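Local coordinates for oligopeptide ABC transporter, periplasmic oligopeptide-binding protein, putative (Thermotoga maritima MSB8, PDB 5IPW) that probably binds oligopeptides in the periplasm and hands them to an ABC transporter for uptake across the inner membrane, at residues K211-E214 and G215-N218; V50-V53 and E54-Q58; E103-N107 and G108-I112; E280-N284 and D285-L289. One frame throughout, in Å; residues are numbered along the deposited sequence.

Overall arrangement
All four contacts are local, and they are well separated, with nearest atoms at least about 20 Å apart. Interactions 1 and 2 are surface turns: the first closes on its own backbone bond in the loop between helices 205-209 and 220-227, while the second leaves strand 48-51 and relies on proline packing and on polar partners from distant parts of the chain. Interactions 3 and 4 are partly buried and lie on opposite sides of the chain's centre. Interaction 3 joins two neighbouring strands of an antiparallel sheet through backbone bonds and apolar pairs, whereas interaction 4 passes from strand 276-281 into helix 285-293, with an asparagine cap beside valine and isoleucine contacts.

Interaction 1: residues K211-E214 and G215-N218; sequences KMVE and GVHN
His217 folds back over Met212 and Val213, and its side chain runs along Val213 for most of its length, with Met212 beside CB. CB lies 3.7 Å from Val213 O and 4.1 Å from Met212 CG, where the His217 and Met212 side chains cross at a slant. With CG anti to the carbonyl carbon (chi1 -58°), the imidazole swings back along the chain toward Val213. There ND1 accepts a weak hydrogen bond from Val213 N at 3.5 Å. CE1 runs on past the CG1 branch of Val213, and over one face of the ring sits Val216 CG2, 3.8 Å above the plane and displaced toward the rim. At the backbone, His217 N donates to Val213 O at 3.0 Å in a nearly straight bond; this link from residue i+4 to residue i closes an alpha-turn within the loop between helices 205-209 and 220-227. Gly215 takes a positive phi (82°) in the bend, a conformation that suits glycine. The far tip of the imidazole, NE2, is hydrogen-bonded to Asp226 OD2 in helix 220-227, and that helix also touches the contact through Leu223, which meets both His217 and Met212, and through Trp220, which meets Met212.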
loop_
_atom_site.group_PDB
_atom_site.type_symbol
_atom_site.label_atom_id
_atom_site.label_comp_id
_atom_site.label_asym_id
_atom_site.label_seq_id
_atom_site.Cartn_x
_atom_site.Cartn_y
_atom_site.Cartn_z
ATOM N N LYS A 211 -34.455 -14.659 12.470
ATOM C CA LYS A 211 -33.834 -14.481 11.148
ATOM C C LYS A 211 -32.571 -15.311 10.953
ATOM O O LYS A 211 -32.088 -15.456 9.819
ATOM C CB LYS A 211 -33.515 -13.007 10.902
ATOM C CG LYS A 211 -34.664 -12.237 10.283
ATOM C CD LYS A 211 -34.726 -10.815 10.814
ATOM C CE LYS A 211 -35.742 -10.002 10.035
ATOM N NZ LYS A 211 -35.887 -8.637 10.599
ATOM N N MET A 212 -32.023 -15.837 12.046
ATOM C CA MET A 212 -30.951 -16.819 11.946
ATOM C C MET A 212 -31.474 -18.076 11.280
ATOM O O MET A 212 -32.651 -18.421 11.401
ATOM C CB MET A 212 -30.410 -17.180 13.318
ATOM C CG MET A 212 -29.542 -16.113 13.936
ATOM S SD MET A 212 -29.685 -16.224 15.712
ATOM C CE MET A 212 -28.050 -15.806 16.234
ATOM N N VAL A 213 -30.588 -18.758 10.579
ATOM C CA VAL A 213 -30.938 -19.998 9.916
ATOM C C VAL A 213 -30.006 -21.048 10.507
ATOM O O VAL A 213 -28.824 -20.784 10.754
ATOM C CB VAL A 213 -30.920 -19.880 8.361
ATOM C CG1 VAL A 213 -29.901 -18.857 7.875
ATOM C CG2 VAL A 213 -30.754 -21.248 7.691
ATOM N N GLU A 214 -30.569 -22.218 10.794
ATOM C CA GLU A 214 -29.843 -23.264 11.505
ATOM C C GLU A 214 -28.909 -23.990 10.551
ATOM O O GLU A 214 -29.213 -24.137 9.361
ATOM C CB GLU A 214 -30.820 -24.244 12.156
ATOM C CG GLU A 214 -31.781 -23.579 13.133
ATOM C CD GLU A 214 -32.683 -24.565 13.850
ATOM O OE1 GLU A 214 -32.796 -25.723 13.393
ATOM O OE2 GLU A 214 -33.284 -24.179 14.875
ATOM N N GLY A 215 -27.764 -24.416 11.079
ATOM C CA GLY A 215 -26.726 -25.067 10.281
ATOM C C GLY A 215 -25.837 -24.090 9.527
ATOM O O GLY A 215 -24.950 -24.506 8.778
ATOM N N VAL A 216 -26.078 -22.792 9.725
ATOM C CA VAL A 216 -25.282 -21.732 9.095
ATOM C C VAL A 216 -24.917 -20.623 10.093
ATOM O O VAL A 216 -23.742 -20.283 10.220
ATOM C CB VAL A 216 -25.985 -21.134 7.851
ATOM C CG1 VAL A 216 -27.397 -20.708 8.170
ATOM C CG2 VAL A 216 -25.204 -19.951 7.292
ATOM N N HIS A 217 -25.908 -20.065 10.791
ATOM C CA HIS A 217 -25.677 -18.979 11.750
ATOM C C HIS A 217 -25.805 -19.530 13.167
ATOM O O HIS A 217 -26.916 -19.732 13.663
ATOM C CB HIS A 217 -26.674 -17.825 11.548
ATOM C CG HIS A 217 -26.645 -17.223 10.177
ATOM N ND1 HIS A 217 -27.782 -17.038 9.422
ATOM C CD2 HIS A 217 -25.616 -16.775 9.419
ATOM C CE1 HIS A 217 -27.457 -16.503 8.260
ATOM N NE2 HIS A 217 -26.149 -16.337 8.231
ATOM N N ASN A 218 -24.665 -19.774 13.809
ATOM C CA ASN A 218 -24.645 -20.326 15.169
ATOM C C ASN A 218 -24.833 -19.259 16.230
ATOM O O ASN A 218 -25.452 -19.506 17.258
ATOM C CB ASN A 218 -23.351 -21.107 15.431
ATOM C CG ASN A 218 -23.455 -22.561 14.997
ATOM O OD1 ASN A 218 -24.212 -23.334 15.583
ATOM N ND2 ASN A 218 -22.700 -22.939 13.965
#

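Interaction 2: residues V50-V53 and E54-Q58; sequences VQPV and EKVGQ
The Lys55-Val56 peptide group turns one face to the pyrrolidine ring of Pro52, which lies over it with its CB-CG bond nearest. CG sits 3.6 Å from Lys55 C, and CB also lies close above the carbonyl. The same CG atom approaches Val56 N at 3.8 Å and makes a loose apolar contact with Val56 CG2 at 4.3 Å. Val53 and Glu54 form the bend between these groups, bringing the CA atoms of Pro52 and Lys55 to within 5.3 Å. The two segments share no backbone hydrogen bond, and the amides of the bend find partners in other parts of the chain: Asn607 OD1 accepts from both Glu54 N and Lys55 N, and Val53 N donates to Gln628 OE1. The side chain of Glu54 leaves the turn in an extended form, CG anti to its own amide nitrogen (chi1 -165°), and its carboxylate forms a salt bridge with Arg606. Residues close to the C-terminal end of the chain thus grip the bend that Pro52 fills. The contact is an open beta-turn at the end of strand 48-51, the middle strand of a three-stranded mixed sheet, from which the chain heads toward strand 62-67.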
loop_
_atom_site.group_PDB
_atom_site.type_symbol
_atom_site.label_atom_id
_atom_site.label_comp_id
_atom_site.label_asym_id
_atom_site.label_seq_id
_atom_site.Cartn_x
_atom_site.Cartn_y
_atom_site.Cartn_z
ATOM N N VAL A 50 -14.806 14.127 -11.182
ATOM C CA VAL A 50 -13.643 13.319 -11.490
ATOM C C VAL A 50 -13.100 13.688 -12.850
ATOM O O VAL A 50 -13.836 13.718 -13.821
ATOM C CB VAL A 50 -14.019 11.839 -11.440
ATOM C CG1 VAL A 50 -12.851 10.951 -11.871
ATOM C CG2 VAL A 50 -14.454 11.504 -10.031
ATOM N N GLN A 51 -11.809 13.992 -12.909
ATOM C CA GLN A 51 -11.177 14.261 -14.185
ATOM C C GLN A 51 -10.570 12.973 -14.729
ATOM O O GLN A 51 -9.774 12.322 -14.052
ATOM C CB GLN A 51 -10.109 15.333 -14.069
ATOM C CG GLN A 51 -9.559 15.752 -15.418
ATOM C CD GLN A 51 -8.420 16.723 -15.268
ATOM O OE1 GLN A 51 -8.577 17.780 -14.642
ATOM N NE2 GLN A 51 -7.255 16.375 -15.821
ATOM N N PRO A 52 -10.955 12.599 -15.950
ATOM C CA PRO A 52 -10.446 11.383 -16.537
ATOM C C PRO A 52 -8.934 11.307 -16.601
ATOM O O PRO A 52 -8.267 12.319 -16.768
ATOM C CB PRO A 52 -11.002 11.419 -17.953
ATOM C CG PRO A 52 -12.266 12.177 -17.837
ATOM C CD PRO A 52 -12.075 13.160 -16.722
ATOM N N VAL A 53 -8.414 10.091 -16.488
ATOM C CA VAL A 53 -7.002 9.841 -16.692
ATOM C C VAL A 53 -6.592 10.211 -18.107
ATOM O O VAL A 53 -5.491 10.691 -18.321
ATOM C CB VAL A 53 -6.649 8.362 -16.422
ATOM C CG1 VAL A 53 -5.281 8.008 -16.983
ATOM C CG2 VAL A 53 -6.700 8.081 -14.931
ATOM N N GLU A 54 -7.479 9.985 -19.067
ATOM C CA GLU A 54 -7.111 10.062 -20.470
ATOM C C GLU A 54 -8.074 10.931 -21.248
ATOM O O GLU A 54 -7.662 11.829 -21.977
ATOM C CB GLU A 54 -7.102 8.649 -21.047
ATOM C CG GLU A 54 -6.407 8.493 -22.381
ATOM C CD GLU A 54 -6.564 7.089 -22.933
ATOM O OE1 GLU A 54 -6.666 6.950 -24.175
ATOM O OE2 GLU A 54 -6.599 6.132 -22.125
ATOM N N LYS A 55 -9.359 10.643 -21.119
ATOM C CA LYS A 55 -10.363 11.419 -21.800
ATOM C C LYS A 55 -11.732 11.129 -21.236
ATOM O O LYS A 55 -11.917 10.180 -20.481
ATOM C CB LYS A 55 -10.345 11.120 -23.296
ATOM C CG LYS A 55 -10.619 9.668 -23.643
ATOM C CD LYS A 55 -10.347 9.380 -25.115
ATOM C CE LYS A 55 -11.476 9.887 -25.989
ATOM N NZ LYS A 55 -11.234 9.591 -27.423
ATOM N N VAL A 56 -12.694 11.955 -21.622
ATOM C CA VAL A 56 -14.063 11.775 -21.188
ATOM C C VAL A 56 -14.574 10.474 -21.794
ATOM O O VAL A 56 -14.415 10.239 -22.985
ATOM C CB VAL A 56 -14.943 12.974 -21.594
ATOM C CG1 VAL A 56 -16.413 12.730 -21.256
ATOM C CG2 VAL A 56 -14.458 14.235 -20.887
ATOM N N GLY A 57 -15.182 9.638 -20.965
ATOM C CA GLY A 57 -15.557 8.283 -21.365
ATOM C C GLY A 57 -16.955 8.134 -21.928
ATOM O O GLY A 57 -17.715 9.089 -21.986
ATOM N N GLN A 58 -17.278 6.912 -22.345
ATOM C CA GLN A 58 -18.585 6.559 -22.898
ATOM C C GLN A 58 -19.201 5.486 -22.034
ATOM O O GLN A 58 -18.494 4.649 -21.468
ATOM C CB GLN A 58 -18.450 6.024 -24.317
ATOM C CG GLN A 58 -17.955 7.050 -25.313
ATOM C CD GLN A 58 -17.644 6.440 -26.666
ATOM O OE1 GLN A 58 -16.698 5.670 -26.806
ATOM N NE2 GLN A 58 -18.440 6.787 -27.673
#

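Interaction 3: residues E103-N107 and G108-I112; sequences EVLEN and GRVYI
Glu103-Leu105 and Val110-Ile112 run antiparallel at 158°, with Glu103-Ile112 and Leu105-Val110 as hydrogen-bonded pairs and Val104-Tyr111 as the non-hydrogen-bonded pair between them. Leu105 N donates to Val110 O at 2.9 Å, and Leu105 O accepts from both Arg109 N and Val110 N, a classic beta bulge where the hairpin of strands 94-105 and 110-115 reaches its turn. Tyr111 and Val104 lie side by side, pointing the same way. Both valine branches press on the CD2-CE2 side of the phenol ring, CG2 at 3.8 Å from Tyr111 CD2. Having CG anti to the carbonyl carbon (chi1 -60°) lays the ring along this neighbour, while its OH bonds to Tyr175 O and the ring also meets Phe178. A leucine in place of Tyr111 would probably leave Tyr175 O without this hydroxyl partner and Val104 without the ring carbons CD2 and CE2 that its two methyls touch. The other side of the hairpin carries Leu105, Val110 and Ile112: Leu105 CB touches Val110 CG2 at 3.6 Å, and Leu105 CD1 meets Ile112 CD1 at 4.1 Å. Toward the turn, the Glu106 carboxylate rests against Val110 CG1, with CD at 3.5 Å from that methyl. Glu106 crosses Arg109 at about a right angle, their carboxylate and guanidinium planes 27° apart. Because Glu106 OE1 and Arg109 NH1 stay 4.6 Å apart, their charges probably attract only across space, leaving backbone bonds and apolar pairs as the main links between the strands.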
loop_
_atom_site.group_PDB
_atom_site.type_symbol
_atom_site.label_atom_id
_atom_site.label_comp_id
_atom_site.label_asym_id
_atom_site.label_seq_id
_atom_site.Cartn_x
_atom_site.Cartn_y
_atom_site.Cartn_z
ATOM N N GLU A 103 -11.173 18.914 7.926
ATOM C CA GLU A 103 -10.684 19.945 8.807
ATOM C C GLU A 103 -9.934 19.264 9.934
ATOM O O GLU A 103 -10.468 18.356 10.568
ATOM C CB GLU A 103 -11.885 20.711 9.344
ATOM C CG GLU A 103 -11.706 22.209 9.399
ATOM C CD GLU A 103 -12.985 22.918 9.799
ATOM O OE1 GLU A 103 -14.084 22.394 9.507
ATOM O OE2 GLU A 103 -12.887 24.002 10.412
ATOM N N VAL A 104 -8.691 19.679 10.156
ATOM C CA VAL A 104 -7.873 19.140 11.239
ATOM C C VAL A 104 -7.731 20.211 12.315
ATOM O O VAL A 104 -7.165 21.276 12.052
ATOM C CB VAL A 104 -6.470 18.744 10.748
ATOM C CG1 VAL A 104 -5.751 17.936 11.819
ATOM C CG2 VAL A 104 -6.555 17.963 9.444
ATOM N N LEU A 105 -8.240 19.931 13.516
ATOM C CA LEU A 105 -8.272 20.925 14.593
ATOM C C LEU A 105 -7.616 20.418 15.871
ATOM O O LEU A 105 -7.296 19.232 15.988
ATOM C CB LEU A 105 -9.714 21.354 14.885
ATOM C CG LEU A 105 -10.535 21.868 13.702
ATOM C CD1 LEU A 105 -11.966 22.160 14.128
ATOM C CD2 LEU A 105 -9.902 23.110 13.092
ATOM N N GLU A 106 -7.418 21.340 16.818
ATOM C CA GLU A 106 -6.797 21.046 18.114
ATOM C C GLU A 106 -5.509 20.251 17.934
ATOM O O GLU A 106 -5.295 19.227 18.584
ATOM C CB GLU A 106 -7.782 20.309 19.033
ATOM C CG GLU A 106 -8.971 21.160 19.476
ATOM C CD GLU A 106 -10.014 20.382 20.269
ATOM O OE1 GLU A 106 -9.647 19.452 21.028
ATOM O OE2 GLU A 106 -11.213 20.708 20.132
ATOM N N ASN A 107 -4.666 20.736 17.027
ATOM C CA ASN A 107 -3.421 20.068 16.666
ATOM C C ASN A 107 -3.588 18.554 16.498
ATOM O O ASN A 107 -3.027 17.765 17.255
ATOM C CB ASN A 107 -2.331 20.385 17.701
ATOM C CG ASN A 107 -0.953 19.896 17.271
ATOM O OD1 ASN A 107 -0.584 19.997 16.097
ATOM N ND2 ASN A 107 -0.189 19.358 18.220
ATOM N N GLY A 108 -4.385 18.159 15.512
ATOM C CA GLY A 108 -4.573 16.744 15.188
ATOM C C GLY A 108 -5.237 15.916 16.273
ATOM O O GLY A 108 -5.067 14.698 16.322
ATOM N N ARG A 109 -5.986 16.571 17.150
ATOM C CA ARG A 109 -6.744 15.864 18.168
ATOM C C ARG A 109 -8.115 15.530 17.589
ATOM O O ARG A 109 -8.609 14.414 17.757
ATOM C CB ARG A 109 -6.861 16.712 19.442
ATOM C CG ARG A 109 -7.494 16.000 20.633
ATOM C CD ARG A 109 -7.488 16.849 21.905
ATOM N NE ARG A 109 -6.232 16.744 22.664
ATOM C CZ ARG A 109 -5.176 17.556 22.551
ATOM N NH1 ARG A 109 -5.174 18.581 21.698
ATOM N NH2 ARG A 109 -4.101 17.340 23.303
ATOM N N VAL A 110 -8.715 16.497 16.895
ATOM C CA VAL A 110 -10.020 16.292 16.279
ATOM C C VAL A 110 -9.967 16.494 14.761
ATOM O O VAL A 110 -9.195 17.316 14.245
ATOM C CB VAL A 110 -11.134 17.180 16.908
ATOM C CG1 VAL A 110 -10.753 17.629 18.311
ATOM C CG2 VAL A 110 -11.459 18.390 16.050
ATOM N N TYR A 111 -10.808 15.730 14.066
ATOM C CA TYR A 111 -10.977 15.836 12.619
ATOM C C TYR A 111 -12.455 15.954 12.299
ATOM O O TYR A 111 -13.262 15.174 12.802
ATOM C CB TYR A 111 -10.405 14.604 11.925
ATOM C CG TYR A 111 -8.931 14.396 12.170
ATOM C CD1 TYR A 111 -8.486 13.650 13.255
ATOM C CD2 TYR A 111 -7.980 14.951 11.319
ATOM C CE1 TYR A 111 -7.134 13.457 13.484
ATOM C CE2 TYR A 111 -6.626 14.762 11.537
ATOM C CZ TYR A 111 -6.207 14.015 12.622
ATOM O OH TYR A 111 -4.863 13.821 12.842
ATOM N N ILE A 112 -12.803 16.943 11.481
ATOM C CA ILE A 112 -14.165 17.096 10.982
ATOM C C ILE A 112 -14.174 16.750 9.500
ATOM O O ILE A 112 -13.347 17.250 8.742
ATOM C CB ILE A 112 -14.695 18.538 11.169
ATOM C CG1 ILE A 112 -15.213 18.751 12.594
ATOM C CG2 ILE A 112 -15.846 18.831 10.212
ATOM C CD1 ILE A 112 -14.157 18.710 13.672
#

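Interaction 4: residues E280-N284 and D285-L289; sequences EYVKN and DEVIL
Val282 lies alongside Val287, the two side chains sliding past each other in opposite directions with their CG1 atoms 3.8 Å apart. Its other branch, CG2, crosses Ile288 at about a right angle and meets Ile288 CG1 at 3.7 Å. Between these partners the chain passes from strand 276-281 into helix 285-293, and Asn284 is the N-cap. Its CG stands between the backbone N and the carbonyl carbon (chi1 57°), which folds the amide over the first turn. OD1 there accepts from Val287 N at 2.8 Å, the donor tilted 30° from the carbonyl plane, and also takes a weak bond from Glu286 N. One oxygen thus serves two amides of the first turn, and it would also be expected to oppose the positive end of the helix dipole. A leucine in place of Asn284 would probably leave Glu286 N without this acceptor, rob Val287 N of its stronger one, and let the helix start fray. The remaining amide nitrogen, ND2, lies 3.8 Å from Val287 CG2, and the Glu286 carboxylate sits across the asparagine amide, their planes 36° apart. Asp285 holds a salt bridge to Lys68, and both Val282 and Ile288 also touch Val66 of strand 62-67, so the helix start packs against the sheet. Asn284 O receives a weak bond from Ile288 N, and one residue further along Leu289 N donates to Asp285 O at 3.0 Å.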
loop_
_atom_site.group_PDB
_atom_site.type_symbol
_atom_site.label_atom_id
_atom_site.label_comp_id
_atom_site.label_asym_id
_atom_site.label_seq_id
_atom_site.Cartn_x
_atom_site.Cartn_y
_atom_site.Cartn_z
ATOM N N GLU A 280 -14.913 -14.367 -14.056
ATOM C CA GLU A 280 -15.037 -15.805 -14.234
ATOM C C GLU A 280 -14.192 -16.537 -13.197
ATOM O O GLU A 280 -13.018 -16.205 -12.998
ATOM C CB GLU A 280 -14.598 -16.216 -15.634
ATOM C CG GLU A 280 -14.947 -17.661 -15.966
ATOM C CD GLU A 280 -14.736 -18.021 -17.424
ATOM O OE1 GLU A 280 -14.667 -17.117 -18.289
ATOM O OE2 GLU A 280 -14.647 -19.230 -17.699
ATOM N N TYR A 281 -14.788 -17.524 -12.526
ATOM C CA TYR A 281 -14.010 -18.394 -11.650
ATOM C C TYR A 281 -13.005 -19.179 -12.504
ATOM O O TYR A 281 -13.344 -19.708 -13.560
ATOM C CB TYR A 281 -14.884 -19.367 -10.835
ATOM C CG TYR A 281 -14.037 -20.357 -10.047
ATOM C CD1 TYR A 281 -13.559 -20.041 -8.779
ATOM C CD2 TYR A 281 -13.667 -21.588 -10.598
ATOM C CE1 TYR A 281 -12.760 -20.925 -8.067
ATOM C CE2 TYR A 281 -12.866 -22.480 -9.899
ATOM C CZ TYR A 281 -12.414 -22.146 -8.635
ATOM O OH TYR A 281 -11.616 -23.035 -7.942
ATOM N N VAL A 282 -11.766 -19.232 -12.042
ATOM C CA VAL A 282 -10.734 -19.988 -12.717
ATOM C C VAL A 282 -9.976 -20.836 -11.703
ATOM O O VAL A 282 -9.878 -20.484 -10.525
ATOM C CB VAL A 282 -9.752 -19.081 -13.491
ATOM C CG1 VAL A 282 -10.464 -18.389 -14.643
ATOM C CG2 VAL A 282 -9.085 -18.067 -12.571
ATOM N N LYS A 283 -9.420 -21.943 -12.183
ATOM C CA LYS A 283 -8.855 -22.960 -11.312
ATOM C C LYS A 283 -7.422 -22.659 -10.875
ATOM O O LYS A 283 -7.005 -23.108 -9.811
ATOM C CB LYS A 283 -8.919 -24.317 -12.011
ATOM C CG LYS A 283 -8.960 -25.502 -11.060
ATOM C CD LYS A 283 -9.193 -26.813 -11.797
ATOM C CE LYS A 283 -10.595 -26.895 -12.390
ATOM N NZ LYS A 283 -10.909 -28.271 -12.869
ATOM N N ASN A 284 -6.674 -21.902 -11.679
ATOM C CA ASN A 284 -5.231 -21.717 -11.447
ATOM C C ASN A 284 -4.634 -20.563 -12.244
ATOM O O ASN A 284 -5.260 -20.051 -13.170
ATOM C CB ASN A 284 -4.475 -23.008 -11.808
ATOM C CG ASN A 284 -4.726 -23.449 -13.250
ATOM O OD1 ASN A 284 -4.287 -22.794 -14.195
ATOM N ND2 ASN A 284 -5.443 -24.554 -13.422
ATOM N N ASP A 285 -3.403 -20.193 -11.898
ATOM C CA ASP A 285 -2.648 -19.165 -12.623
ATOM C C ASP A 285 -2.585 -19.383 -14.128
ATOM O O ASP A 285 -2.572 -18.414 -14.892
ATOM C CB ASP A 285 -1.208 -19.088 -12.110
ATOM C CG ASP A 285 -1.098 -18.405 -10.763
ATOM O OD1 ASP A 285 -2.056 -17.707 -10.351
ATOM O OD2 ASP A 285 -0.037 -18.563 -10.122
ATOM N N GLU A 286 -2.531 -20.648 -14.547
ATOM C CA GLU A 286 -2.315 -20.986 -15.951
ATOM C C GLU A 286 -3.538 -20.703 -16.814
ATOM O O GLU A 286 -3.400 -20.282 -17.953
ATOM C CB GLU A 286 -1.856 -22.449 -16.107
ATOM C CG GLU A 286 -0.422 -22.705 -15.643
ATOM C CD GLU A 286 -0.261 -22.742 -14.132
ATOM O OE1 GLU A 286 -1.206 -23.168 -13.428
ATOM O OE2 GLU A 286 0.822 -22.349 -13.646
ATOM N N VAL A 287 -4.731 -20.914 -16.278
ATOM C CA VAL A 287 -5.949 -20.479 -16.974
ATOM C C VAL A 287 -5.975 -18.939 -17.092
ATOM O O VAL A 287 -6.466 -18.389 -18.079
ATOM C CB VAL A 287 -7.228 -20.966 -16.258
ATOM C CG1 VAL A 287 -8.479 -20.524 -17.011
ATOM C CG2 VAL A 287 -7.221 -22.481 -16.123
ATOM N N ILE A 288 -5.435 -18.251 -16.091
ATOM C CA ILE A 288 -5.378 -16.789 -16.102
ATOM C C ILE A 288 -4.494 -16.289 -17.244
ATOM O O ILE A 288 -4.856 -15.363 -17.974
ATOM C CB ILE A 288 -4.865 -16.229 -14.751
ATOM C CG1 ILE A 288 -5.892 -16.502 -13.644
ATOM C CG2 ILE A 288 -4.591 -14.732 -14.845
ATOM C CD1 ILE A 288 -5.374 -16.275 -12.238
ATOM N N LEU A 289 -3.335 -16.914 -17.396
ATOM C CA LEU A 289 -2.372 -16.467 -18.382
ATOM C C LEU A 289 -2.864 -16.721 -19.805
ATOM O O LEU A 289 -2.675 -15.892 -20.686
ATOM C CB LEU A 289 -1.028 -17.139 -18.136
ATOM C CG LEU A 289 0.193 -16.570 -18.858
ATOM C CD1 LEU A 289 0.162 -15.052 -18.994
ATOM C CD2 LEU A 289 1.452 -17.005 -18.124
#